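Local coordinates for protein 2-hydroxyisobutanoyl-CoA mutase large subunit (Aquincola tertiaricarbonis, PDB 4R3U) that catalyses, together with its small cobalamin-binding partner subunit, the interconversion of 2-hydroxyisobutyryl-CoA and (S)-3-hydroxybutyryl-CoA, at residues Met98-Gly103 with Leu376-Tyr381; Asn111-Tyr116 with Ala386-Asp391. All coordinates share one frame; numbering follows the deposited sequence.

Interaction 1. Residues Met98-Gly103 with Leu376-Tyr381; sequences MRQIAG and LHTNGY. With 5AD (5'-deoxyadenosine), chain G.
His377 and Ile101 meet in the wall of the 5'-deoxyadenosine pocket. The backbone N of Ile101 donates to His377 ND1 over 2.9 Å, coming in somewhat tilted from the imidazole plane. With CG anti to its own backbone N (chi1 172°), the His377 ring is carried to residues 98-103, which meet both of its faces. Over the centre of one face sits Ile101 CD1, 3.5 Å from the centroid of the His377 ring, a CH-pi contact. Toward the rim of the other face lies Gln100 NE2, 3.5 Å above the ring plane, with the amide only 9° from parallel to the imidazole. Here the TIM barrel closes, its first strand running parallel to its last. The bridge pairs Met98 with Leu376, and Arg99 N donates to Leu376 O at 3.1 Å. Further along, the side-chain amide of Gln100, bent at chi2, takes up the pairing. Thr378 N donates to a lone pair of Gln100 OE1 at 3.0 Å, and Gln100 NE2 returns a 2.8 Å bond to Thr378 O, nearly straight at 175°. The amide is thereby held flat by two bonds to the backbone of one residue. Arg99 sends its guanidinium away to hydrogen-bond the bound acyl-CoA, while Thr378 OG1 turns to Ala396 O. On the nucleoside side, Ile101 CG2 packs 3.4 Å from N3 of the adenine.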
loop_
_atom_site.group_PDB
_atom_site.type_symbol
_atom_site.label_atom_id
_atom_site.label_comp_id
_atom_site.label_asym_id
_atom_site.label_seq_id
_atom_site.Cartn_x
_atom_site.Cartn_y
_atom_site.Cartn_z
ATOM N N MET A 98 10.619 -2.132 -13.813
ATOM C CA MET A 98 9.906 -3.102 -13.008
ATOM C C MET A 98 10.666 -4.376 -13.359
ATOM O O MET A 98 10.517 -4.949 -14.456
ATOM C CB MET A 98 8.427 -3.140 -13.394
ATOM C CG MET A 98 7.801 -1.761 -13.300
ATOM S SD MET A 98 6.027 -1.759 -13.457
ATOM C CE MET A 98 5.714 0.001 -13.365
ATOM N N ARG A 99 11.639 -4.675 -12.486
ATOM C CA ARG A 99 12.622 -5.735 -12.662
ATOM C C ARG A 99 12.578 -6.746 -11.491
ATOM O O ARG A 99 13.197 -6.543 -10.433
ATOM C CB ARG A 99 13.995 -5.083 -12.804
ATOM C CG ARG A 99 15.101 -6.046 -13.161
ATOM C CD ARG A 99 16.472 -5.445 -12.954
ATOM N NE ARG A 99 16.653 -4.172 -13.655
ATOM C CZ ARG A 99 16.927 -4.057 -14.949
ATOM N NH1 ARG A 99 17.036 -5.135 -15.711
ATOM N NH2 ARG A 99 17.079 -2.862 -15.491
ATOM N N GLN A 100 11.825 -7.847 -11.721
ATOM C CA GLN A 100 11.596 -8.937 -10.786
ATOM C C GLN A 100 12.640 -10.045 -10.889
ATOM O O GLN A 100 12.951 -10.509 -11.998
ATOM C CB GLN A 100 10.188 -9.526 -10.994
ATOM C CG GLN A 100 9.055 -8.561 -10.718
ATOM C CD GLN A 100 9.022 -8.056 -9.306
ATOM O OE1 GLN A 100 9.242 -6.874 -9.050
ATOM N NE2 GLN A 100 8.716 -8.929 -8.363
ATOM N N ILE A 101 13.137 -10.511 -9.725
ATOM C CA ILE A 101 14.115 -11.609 -9.648
ATOM C C ILE A 101 13.449 -12.903 -10.131
ATOM O O ILE A 101 12.296 -13.182 -9.794
ATOM C CB ILE A 101 14.678 -11.819 -8.205
ATOM C CG1 ILE A 101 15.420 -10.621 -7.626
ATOM C CG2 ILE A 101 15.479 -13.065 -8.121
ATOM C CD1 ILE A 101 15.153 -10.484 -6.113
ATOM N N ALA A 102 14.199 -13.686 -10.902
ATOM C CA ALA A 102 13.818 -14.998 -11.422
ATOM C C ALA A 102 15.076 -15.884 -11.339
ATOM O O ALA A 102 16.173 -15.442 -11.706
ATOM C CB ALA A 102 13.340 -14.885 -12.870
ATOM N N GLY A 103 14.907 -17.106 -10.835
ATOM C CA GLY A 103 16.019 -18.033 -10.740
ATOM C C GLY A 103 15.656 -19.327 -10.065
ATOM O O GLY A 103 15.252 -19.331 -8.906
ATOM N N LEU A 376 13.163 -1.333 -9.657
ATOM C CA LEU A 376 12.509 -1.867 -8.476
ATOM C C LEU A 376 12.048 -3.290 -8.590
ATOM O O LEU A 376 11.361 -3.648 -9.547
ATOM C CB LEU A 376 11.334 -0.956 -8.061
ATOM C CG LEU A 376 10.469 -1.316 -6.825
ATOM C CD1 LEU A 376 11.283 -1.287 -5.534
ATOM C CD2 LEU A 376 9.257 -0.411 -6.738
ATOM N N HIS A 377 12.373 -4.092 -7.552
ATOM C CA HIS A 377 11.860 -5.423 -7.350
ATOM C C HIS A 377 10.926 -5.311 -6.117
ATOM O O HIS A 377 11.348 -4.880 -5.030
ATOM C CB HIS A 377 12.980 -6.441 -7.040
ATOM C CG HIS A 377 12.458 -7.799 -6.624
ATOM N ND1 HIS A 377 12.320 -8.841 -7.540
ATOM C CD2 HIS A 377 12.039 -8.232 -5.410
ATOM C CE1 HIS A 377 11.799 -9.848 -6.862
ATOM N NE2 HIS A 377 11.638 -9.542 -5.574
ATOM N N THR A 378 9.673 -5.758 -6.281
ATOM C CA THR A 378 8.731 -5.883 -5.183
ATOM C C THR A 378 8.700 -7.362 -4.790
ATOM O O THR A 378 8.628 -8.233 -5.674
ATOM C CB THR A 378 7.348 -5.319 -5.541
ATOM O OG1 THR A 378 7.055 -5.594 -6.902
ATOM C CG2 THR A 378 7.240 -3.832 -5.280
ATOM N N ASN A 379 8.749 -7.657 -3.474
ATOM C CA ASN A 379 8.744 -9.046 -3.033
ATOM C C ASN A 379 7.371 -9.680 -3.171
ATOM O O ASN A 379 6.385 -8.948 -3.294
ATOM C CB ASN A 379 9.262 -9.176 -1.596
ATOM C CG ASN A 379 10.638 -8.640 -1.404
ATOM O OD1 ASN A 379 11.502 -8.753 -2.276
ATOM N ND2 ASN A 379 10.853 -7.997 -0.264
ATOM N N GLY A 380 7.340 -11.021 -3.192
ATOM C CA GLY A 380 6.125 -11.817 -3.250
ATOM C C GLY A 380 5.579 -11.984 -1.838
ATOM O O GLY A 380 6.344 -11.917 -0.860
ATOM N N TYR A 381 4.228 -12.219 -1.722
ATOM C CA TYR A 381 3.568 -12.426 -0.441
ATOM C C TYR A 381 4.050 -13.716 0.227
ATOM O O TYR A 381 3.915 -13.861 1.446
ATOM C CB TYR A 381 2.031 -12.370 -0.565
ATOM C CG TYR A 381 1.472 -13.224 -1.685
ATOM C CD1 TYR A 381 1.527 -14.623 -1.627
ATOM C CD2 TYR A 381 0.835 -12.645 -2.776
ATOM C CE1 TYR A 381 0.988 -15.413 -2.649
ATOM C CE2 TYR A 381 0.293 -13.428 -3.804
ATOM C CZ TYR A 381 0.367 -14.808 -3.735
ATOM O OH TYR A 381 -0.190 -15.566 -4.749
HETATM N N1 5AD G . 13.300 -16.121 -7.482
HETATM C C2 5AD G . 12.737 -14.931 -7.023
HETATM N N3 5AD G . 13.263 -14.329 -5.853
HETATM C C4 5AD G . 14.349 -14.873 -5.262
HETATM N N9 5AD G . 15.046 -14.538 -4.174
HETATM C C8 5AD G . 16.086 -15.372 -4.089
HETATM N N7 5AD G . 16.005 -16.276 -5.051
HETATM C C5 5AD G . 14.940 -15.963 -5.798
HETATM C C6 5AD G . 14.423 -16.553 -6.886
HETATM N N6 5AD G . 15.042 -17.651 -7.286
HETATM C "C1'" 5AD G . 15.018 -13.311 -3.360
HETATM C "C2'" 5AD G . 13.812 -13.108 -2.510
HETATM C "C3'" 5AD G . 14.398 -12.367 -1.321
HETATM C "C4'" 5AD G . 15.899 -12.244 -1.587
HETATM C "C5'" 5AD G . 16.675 -12.550 -0.312
HETATM O "O4'" 5AD G . 16.135 -13.320 -2.458
HETATM O "O2'" 5AD G . 12.909 -12.230 -3.196
HETATM O "O3'" 5AD G . 13.772 -11.074 -1.214
#

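Interaction 2. Residues Asn111-Tyr116 with Ala386-Asp391; sequences NKRFKY and AIPTED. With 5AD (5'-deoxyadenosine), chain G.
Tyr116 and Glu390 lie stacked, the phenol ring and the carboxylate plane only 10° apart. Glu390 CB sits over one face of the ring, off-centre toward its rim and 3.8 Å from the Tyr116 centroid, a CH-pi contact; beyond it the Glu390 chain runs extended across the ring, bringing CD to 3.7 Å from Tyr116 CD1. The phenol oxygen reaches past the stack to make a weak 3.3 Å hydrogen bond from Tyr116 OH to Glu390 O. An alanine here would remove both ring and hydroxyl, and Glu390 would probably be freer to swing, its main-chain O having lost the weak bond.

Arg113 is turned differently. Bent at chi2 and chi3, it grips one carbonyl end-on: NH1 lies 3.0 Å and NH2 2.9 Å from Pro388 O, which stays in the guanidinium plane. Glu390 CG lies over a face of this group, and the carboxylate plane is 65° from it. Pro388 itself presses CD to 3.2 Å from C2 of the adenine, just ahead of Thr389, which N-caps helix 390-405. A water in the guanidinium plane accepts from Arg113 NE and Lys112 NZ and donates to Glu390 OE2 at 2.6 Å. Two cations and one carboxylate thus meet through water rather than in direct salt bridges, so their attraction is probably softened, while the arginine's terminal nitrogens serve the backbone oxygen of the proline whose ring packs on the adenine.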
loop_
_atom_site.group_PDB
_atom_site.type_symbol
_atom_site.label_atom_id
_atom_site.label_comp_id
_atom_site.label_asym_id
_atom_site.label_seq_id
_atom_site.Cartn_x
_atom_site.Cartn_y
_atom_site.Cartn_z
ATOM N N ASN A 111 14.320 -19.195 -17.961
ATOM C CA ASN A 111 13.937 -18.547 -19.223
ATOM C C ASN A 111 12.402 -18.495 -19.370
ATOM O O ASN A 111 11.874 -17.487 -19.830
ATOM C CB ASN A 111 14.560 -19.277 -20.419
ATOM C CG ASN A 111 14.181 -18.716 -21.756
ATOM O OD1 ASN A 111 13.319 -19.259 -22.444
ATOM N ND2 ASN A 111 14.811 -17.615 -22.149
ATOM N N LYS A 112 11.697 -19.581 -18.973
ATOM C CA LYS A 112 10.239 -19.695 -18.988
ATOM C C LYS A 112 9.639 -18.607 -18.049
ATOM O O LYS A 112 8.705 -17.895 -18.450
ATOM C CB LYS A 112 9.812 -21.127 -18.580
ATOM C CG LYS A 112 8.290 -21.385 -18.592
ATOM C CD LYS A 112 7.880 -22.589 -17.739
ATOM C CE LYS A 112 7.238 -22.245 -16.390
ATOM N NZ LYS A 112 8.201 -22.234 -15.246
ATOM N N ARG A 113 10.215 -18.456 -16.827
ATOM C CA ARG A 113 9.818 -17.419 -15.854
ATOM C C ARG A 113 10.093 -15.994 -16.383
ATOM O O ARG A 113 9.247 -15.132 -16.183
ATOM C CB ARG A 113 10.489 -17.633 -14.481
ATOM C CG ARG A 113 10.000 -16.695 -13.360
ATOM C CD ARG A 113 8.510 -16.806 -13.036
ATOM N NE ARG A 113 8.242 -18.046 -12.321
ATOM C CZ ARG A 113 8.200 -18.141 -11.001
ATOM N NH1 ARG A 113 8.000 -19.310 -10.427
ATOM N NH2 ARG A 113 8.445 -17.080 -10.242
ATOM N N PHE A 114 11.248 -15.748 -17.085
ATOM C CA PHE A 114 11.536 -14.439 -17.712
ATOM C C PHE A 114 10.376 -14.046 -18.611
ATOM O O PHE A 114 9.844 -12.944 -18.496
ATOM C CB PHE A 114 12.830 -14.456 -18.556
ATOM C CG PHE A 114 14.129 -14.482 -17.791
ATOM C CD1 PHE A 114 14.170 -14.161 -16.432
ATOM C CD2 PHE A 114 15.317 -14.850 -18.419
ATOM C CE1 PHE A 114 15.381 -14.192 -15.726
ATOM C CE2 PHE A 114 16.528 -14.832 -17.724
ATOM C CZ PHE A 114 16.549 -14.522 -16.376
ATOM N N LYS A 115 9.982 -14.979 -19.488
ATOM C CA LYS A 115 8.900 -14.826 -20.474
ATOM C C LYS A 115 7.561 -14.559 -19.814
ATOM O O LYS A 115 6.864 -13.637 -20.242
ATOM C CB LYS A 115 8.885 -15.997 -21.463
ATOM C CG LYS A 115 10.168 -16.020 -22.291
ATOM C CD LYS A 115 10.345 -17.266 -23.120
ATOM C CE LYS A 115 11.446 -17.084 -24.137
ATOM N NZ LYS A 115 11.927 -18.399 -24.654
ATOM N N TYR A 116 7.245 -15.283 -18.717
ATOM C CA TYR A 116 6.035 -15.065 -17.928
ATOM C C TYR A 116 6.020 -13.635 -17.354
ATOM O O TYR A 116 5.009 -12.921 -17.465
ATOM C CB TYR A 116 5.943 -16.075 -16.774
ATOM C CG TYR A 116 4.811 -15.762 -15.832
ATOM C CD1 TYR A 116 3.498 -16.115 -16.146
ATOM C CD2 TYR A 116 5.033 -15.036 -14.659
ATOM C CE1 TYR A 116 2.438 -15.788 -15.297
ATOM C CE2 TYR A 116 3.977 -14.680 -13.818
ATOM C CZ TYR A 116 2.685 -15.080 -14.131
ATOM O OH TYR A 116 1.645 -14.778 -13.294
ATOM N N ALA A 386 9.140 -19.652 0.481
ATOM C CA ALA A 386 9.977 -20.181 -0.605
ATOM C C ALA A 386 10.195 -19.160 -1.701
ATOM O O ALA A 386 9.554 -18.103 -1.691
ATOM C CB ALA A 386 9.293 -21.409 -1.214
ATOM N N ILE A 387 11.061 -19.515 -2.704
ATOM C CA ILE A 387 11.243 -18.681 -3.901
ATOM C C ILE A 387 9.864 -18.509 -4.578
ATOM O O ILE A 387 9.007 -19.390 -4.431
ATOM C CB ILE A 387 12.410 -19.099 -4.831
ATOM C CG1 ILE A 387 12.245 -20.556 -5.351
ATOM C CG2 ILE A 387 13.760 -18.835 -4.140
ATOM C CD1 ILE A 387 12.946 -20.827 -6.585
ATOM N N PRO A 388 9.558 -17.348 -5.170
ATOM C CA PRO A 388 8.170 -17.095 -5.598
ATOM C C PRO A 388 7.506 -17.899 -6.697
ATOM O O PRO A 388 8.150 -18.385 -7.629
ATOM C CB PRO A 388 8.173 -15.593 -5.932
ATOM C CG PRO A 388 9.565 -15.330 -6.291
ATOM C CD PRO A 388 10.367 -16.129 -5.325
ATOM N N THR A 389 6.170 -17.939 -6.604
ATOM C CA THR A 389 5.290 -18.511 -7.600
ATOM C C THR A 389 5.016 -17.421 -8.630
ATOM O O THR A 389 5.317 -16.239 -8.423
ATOM C CB THR A 389 3.958 -18.995 -6.970
ATOM O OG1 THR A 389 3.269 -17.891 -6.370
ATOM C CG2 THR A 389 4.140 -20.134 -5.992
ATOM N N GLU A 390 4.427 -17.822 -9.736
ATOM C CA GLU A 390 4.021 -16.916 -10.790
ATOM C C GLU A 390 3.010 -15.906 -10.256
ATOM O O GLU A 390 3.231 -14.718 -10.422
ATOM C CB GLU A 390 3.444 -17.711 -11.950
ATOM C CG GLU A 390 4.508 -18.455 -12.724
ATOM C CD GLU A 390 4.007 -19.122 -13.983
ATOM O OE1 GLU A 390 2.809 -19.478 -14.024
ATOM O OE2 GLU A 390 4.813 -19.299 -14.925
ATOM N N ASP A 391 1.971 -16.362 -9.534
ATOM C CA ASP A 391 0.926 -15.497 -8.950
ATOM C C ASP A 391 1.470 -14.437 -8.000
ATOM O O ASP A 391 1.014 -13.310 -8.034
ATOM C CB ASP A 391 -0.166 -16.322 -8.240
ATOM C CG ASP A 391 -1.133 -17.093 -9.119
ATOM O OD1 ASP A 391 -1.280 -16.728 -10.316
ATOM O OD2 ASP A 391 -1.801 -18.024 -8.593
HETATM N N1 5AD G . 13.300 -16.121 -7.482
HETATM C C2 5AD G . 12.737 -14.931 -7.023
HETATM N N3 5AD G . 13.263 -14.329 -5.853
HETATM C C4 5AD G . 14.349 -14.873 -5.262
HETATM N N9 5AD G . 15.046 -14.538 -4.174
HETATM C C8 5AD G . 16.086 -15.372 -4.089
HETATM N N7 5AD G . 16.005 -16.276 -5.051
HETATM C C5 5AD G . 14.940 -15.963 -5.798
HETATM C C6 5AD G . 14.423 -16.553 -6.886
HETATM N N6 5AD G . 15.042 -17.651 -7.286
HETATM C "C1'" 5AD G . 15.018 -13.311 -3.360
HETATM C "C2'" 5AD G . 13.812 -13.108 -2.510
HETATM C "C3'" 5AD G . 14.398 -12.367 -1.321
HETATM C "C4'" 5AD G . 15.899 -12.244 -1.587
HETATM C "C5'" 5AD G . 16.675 -12.550 -0.312
HETATM O "O4'" 5AD G . 16.135 -13.320 -2.458
HETATM O "O2'" 5AD G . 12.909 -12.230 -3.196
HETATM O "O3'" 5AD G . 13.772 -11.074 -1.214
HETATM O O HOH W 1 7.341 -19.621 -14.648
#

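Both contacts join the start of the barrel to its end: interaction 1 pairs strand 97-102 with strand 375-377, and interaction 2 pairs the helices that follow them, 107-119 with the beginning of 390-405. The two meet where Ala102 CB packs on Phe114 and Arg113, and where Tyr381 touches Asp391. Interaction 1 is wholly buried and relies on hydrogen bonds of the backbone, a glutamine amide and an imidazole. Interaction 2, farther from the chain's centre and partly exposed, uses charged chains, a bridging water and a carboxylate side chain laid against a tyrosine ring. Each also borders 5'-deoxyadenosine, Ile101 and Pro388 both approaching the adenine.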